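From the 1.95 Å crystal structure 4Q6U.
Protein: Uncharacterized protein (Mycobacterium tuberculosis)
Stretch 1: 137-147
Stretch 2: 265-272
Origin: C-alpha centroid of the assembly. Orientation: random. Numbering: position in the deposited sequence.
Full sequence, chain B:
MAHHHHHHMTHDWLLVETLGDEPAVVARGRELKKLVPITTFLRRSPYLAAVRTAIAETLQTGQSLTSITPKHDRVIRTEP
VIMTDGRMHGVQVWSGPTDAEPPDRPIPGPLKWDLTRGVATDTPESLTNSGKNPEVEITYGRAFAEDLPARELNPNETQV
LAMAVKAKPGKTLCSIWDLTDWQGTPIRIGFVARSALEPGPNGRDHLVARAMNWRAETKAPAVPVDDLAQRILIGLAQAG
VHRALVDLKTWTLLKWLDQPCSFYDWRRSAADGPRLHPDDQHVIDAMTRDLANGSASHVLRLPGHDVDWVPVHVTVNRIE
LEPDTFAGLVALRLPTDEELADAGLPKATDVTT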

# COMPACT_ATOMS: atom_id res chain seq x y z
N GLU B 137 -19.39 -3.04 -25.40
CA GLU B 137 -18.79 -4.09 -24.59
C GLU B 137 -19.40 -5.47 -24.86
O GLU B 137 -20.59 -5.60 -25.13
CB GLU B 137 -18.93 -3.77 -23.10
CG GLU B 137 -18.18 -2.53 -22.63
CD GLU B 137 -16.68 -2.74 -22.55
OE1 GLU B 137 -16.23 -3.88 -22.29
OE2 GLU B 137 -15.94 -1.75 -22.74
N ILE B 138 -18.56 -6.50 -24.78
CA ILE B 138 -18.99 -7.88 -24.84
C ILE B 138 -19.17 -8.42 -23.43
O ILE B 138 -18.28 -8.29 -22.60
CB ILE B 138 -17.98 -8.76 -25.59
CG1 ILE B 138 -17.89 -8.32 -27.05
CG2 ILE B 138 -18.38 -10.22 -25.52
CD1 ILE B 138 -16.76 -9.00 -27.80
N THR B 139 -20.32 -9.03 -23.15
CA THR B 139 -20.62 -9.50 -21.80
C THR B 139 -19.99 -10.84 -21.44
O THR B 139 -19.67 -11.08 -20.28
CB THR B 139 -22.14 -9.59 -21.58
OG1 THR B 139 -22.74 -10.38 -22.63
CG2 THR B 139 -22.75 -8.20 -21.57
N TYR B 140 -19.82 -11.71 -22.43
CA TYR B 140 -19.33 -13.07 -22.19
C TYR B 140 -17.92 -13.30 -22.71
O TYR B 140 -17.42 -12.54 -23.54
CB TYR B 140 -20.28 -14.10 -22.84
CG TYR B 140 -20.43 -13.96 -24.34
CD1 TYR B 140 -19.54 -14.59 -25.21
CD2 TYR B 140 -21.46 -13.20 -24.89
CE1 TYR B 140 -19.66 -14.46 -26.58
CE2 TYR B 140 -21.59 -13.07 -26.27
CZ TYR B 140 -20.69 -13.71 -27.10
OH TYR B 140 -20.82 -13.58 -28.46
N GLY B 141 -17.27 -14.36 -22.22
CA GLY B 141 -15.95 -14.73 -22.68
C GLY B 141 -14.87 -13.71 -22.35
O GLY B 141 -13.87 -13.59 -23.07
N ARG B 142 -15.05 -12.98 -21.25
CA ARG B 142 -14.15 -11.90 -20.87
C ARG B 142 -12.94 -12.44 -20.10
O ARG B 142 -13.08 -13.33 -19.27
CB ARG B 142 -14.88 -10.85 -20.00
CG ARG B 142 -16.06 -10.17 -20.69
CD ARG B 142 -16.90 -9.34 -19.70
NE ARG B 142 -16.13 -8.25 -19.11
CZ ARG B 142 -15.84 -7.11 -19.74
NH1 ARG B 142 -16.26 -6.91 -20.99
NH2 ARG B 142 -15.14 -6.16 -19.12
N ALA B 143 -11.76 -11.89 -20.39
CA ALA B 143 -10.60 -12.15 -19.56
C ALA B 143 -10.79 -11.42 -18.24
O ALA B 143 -11.43 -10.35 -18.21
CB ALA B 143 -9.32 -11.71 -20.25
N PHE B 144 -10.27 -11.99 -17.17
CA PHE B 144 -10.29 -11.31 -15.87
C PHE B 144 -9.67 -9.92 -16.01
O PHE B 144 -10.12 -8.96 -15.37
CB PHE B 144 -9.54 -12.12 -14.80
CG PHE B 144 -10.15 -13.46 -14.49
CD1 PHE B 144 -11.47 -13.74 -14.83
CD2 PHE B 144 -9.40 -14.44 -13.87
CE1 PHE B 144 -12.03 -14.98 -14.54
CE2 PHE B 144 -9.95 -15.69 -13.58
CZ PHE B 144 -11.27 -15.96 -13.91
N ALA B 145 -8.66 -9.78 -16.86
CA ALA B 145 -7.98 -8.50 -17.02
C ALA B 145 -8.86 -7.44 -17.70
O ALA B 145 -8.49 -6.27 -17.77
CB ALA B 145 -6.64 -8.68 -17.80
N GLU B 146 -10.04 -7.84 -18.20
CA GLU B 146 -10.99 -6.88 -18.76
C GLU B 146 -11.93 -6.32 -17.69
O GLU B 146 -12.60 -5.30 -17.90
CB GLU B 146 -11.82 -7.53 -19.90
CG GLU B 146 -10.96 -7.99 -21.09
CD GLU B 146 -11.78 -8.61 -22.23
OE1 GLU B 146 -11.83 -9.85 -22.31
OE2 GLU B 146 -12.33 -7.85 -23.07
N ASP B 147 -11.99 -6.98 -16.54
CA ASP B 147 -12.83 -6.53 -15.43
C ASP B 147 -12.00 -5.75 -14.40
O ASP B 147 -12.53 -4.93 -13.66
CB ASP B 147 -13.51 -7.73 -14.76
CG ASP B 147 -14.70 -8.24 -15.57
OD1 ASP B 147 -14.89 -7.76 -16.71
OD2 ASP B 147 -15.43 -9.11 -15.05
N ASP B 265 -3.86 -11.74 -29.69
CA ASP B 265 -5.28 -11.64 -29.38
C ASP B 265 -5.58 -12.28 -28.03
O ASP B 265 -6.12 -13.39 -27.97
CB ASP B 265 -6.12 -12.29 -30.49
CG ASP B 265 -7.57 -11.82 -30.49
OD1 ASP B 265 -8.04 -11.28 -29.46
OD2 ASP B 265 -8.26 -12.00 -31.51
N TRP B 266 -5.24 -11.57 -26.96
CA TRP B 266 -5.50 -12.04 -25.60
C TRP B 266 -6.99 -12.04 -25.28
O TRP B 266 -7.44 -12.83 -24.45
CB TRP B 266 -4.73 -11.17 -24.57
CG TRP B 266 -5.05 -9.71 -24.66
CD1 TRP B 266 -4.49 -8.80 -25.51
CD2 TRP B 266 -6.00 -8.99 -23.87
NE1 TRP B 266 -5.04 -7.55 -25.30
CE2 TRP B 266 -5.96 -7.65 -24.30
CE3 TRP B 266 -6.87 -9.35 -22.84
CZ2 TRP B 266 -6.78 -6.66 -23.73
CZ3 TRP B 266 -7.68 -8.37 -22.27
CH2 TRP B 266 -7.63 -7.04 -22.72
N ARG B 267 -7.76 -11.18 -25.94
CA ARG B 267 -9.20 -11.10 -25.65
C ARG B 267 -9.97 -12.30 -26.22
O ARG B 267 -10.77 -12.92 -25.51
CB ARG B 267 -9.78 -9.79 -26.20
CG ARG B 267 -9.39 -8.57 -25.35
CD ARG B 267 -10.05 -7.28 -25.82
NE ARG B 267 -11.51 -7.38 -25.80
CZ ARG B 267 -12.27 -7.38 -26.88
NH1 ARG B 267 -11.72 -7.28 -28.08
NH2 ARG B 267 -13.59 -7.48 -26.78
N ARG B 268 -9.72 -12.63 -27.47
CA ARG B 268 -10.40 -13.78 -28.09
C ARG B 268 -9.99 -15.08 -27.42
O ARG B 268 -10.83 -15.96 -27.19
CB ARG B 268 -10.09 -13.85 -29.58
CG ARG B 268 -10.89 -14.92 -30.35
CD ARG B 268 -10.29 -15.17 -31.71
NE ARG B 268 -9.09 -16.01 -31.63
CZ ARG B 268 -7.91 -15.68 -32.14
NH1 ARG B 268 -7.75 -14.53 -32.79
NH2 ARG B 268 -6.88 -16.51 -32.02
N SER B 269 -8.71 -15.21 -27.09
CA SER B 269 -8.21 -16.48 -26.58
C SER B 269 -8.46 -16.64 -25.08
O SER B 269 -8.13 -17.68 -24.50
CB SER B 269 -6.72 -16.65 -26.90
OG SER B 269 -5.93 -15.68 -26.22
N ALA B 270 -9.08 -15.64 -24.44
CA ALA B 270 -9.43 -15.77 -23.03
C ALA B 270 -10.39 -16.94 -22.84
O ALA B 270 -10.24 -17.74 -21.91
CB ALA B 270 -10.04 -14.49 -22.50
N ALA B 271 -11.37 -17.06 -23.74
CA ALA B 271 -12.39 -18.09 -23.59
C ALA B 271 -12.40 -19.11 -24.73
O ALA B 271 -13.03 -20.16 -24.61
CB ALA B 271 -13.77 -17.44 -23.47
N ASP B 272 -11.71 -18.83 -25.83
CA ASP B 272 -11.82 -19.70 -27.01
C ASP B 272 -10.48 -20.03 -27.60
O ASP B 272 -9.67 -19.14 -27.83
CB ASP B 272 -12.70 -19.03 -28.07
CG ASP B 272 -13.21 -20.01 -29.12
OD1 ASP B 272 -13.19 -21.23 -28.90
OD2 ASP B 272 -13.64 -19.53 -30.19
O HOH W 1 -12.70 -14.87 -25.09
O HOH W 2 -12.58 -11.15 -24.49
O HOH W 3 -14.57 -8.19 -24.32

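Two segments distant in sequence can be joined by very little direct bonding if one carboxylate is well placed and water fills the gaps, and this small contact from a Mycobacterium tuberculosis protein illustrates the principle. Along the first stretch, Glu137 does not touch the second stretch but accepts a weak hydrogen bond, within a salt bridge, from Arg142. Ile138 points toward the second stretch, and its CD1 lies 3.7 Å from NH2 of Arg267, at the edge of the guanidinium.

At Gly141 the backbones draw close. Its CA sits 3.6 Å from CB of Ala271, and a CB on this residue would crowd that same methyl; the positive phi also favours glycine. Its carbonyl reaches across through water 1, which lies 2.7 Å from Gly141 O and accepts from Ala271 N at 2.9 Å. Arg142 turns away and braces its own stretch instead: NH1 donates to Ile138 O at 2.9 Å, and NE pairs with Asp147 OD1 at 2.7 Å in a salt bridge.

Ala143 supplies the apolar part of the contact. Its CB packs 3.6 Å from CB of Ala270 and 4.2 Å from CZ3 of Trp266, meeting the indole at its edge. The main chains run close here, with the CA atoms of Ala143 and Ala270 5.1 Å apart, and both residues carry only a methyl.

Glu146 ties these elements together. Its CG lies 3.5 Å from Trp266 CZ3, while its carboxylate serves both stretches. OE1 accepts from the backbone N of Ala143 at 2.8 Å, anchoring the side chain within its own stretch; OE2 accepts from Arg267 NE at 2.9 Å, a nearly straight hydrogen bond reinforced by charge. Water 3 closes a second path, donating to Glu146 OE2 at 2.6 Å and accepting from Arg267 NH2 at 2.7 Å.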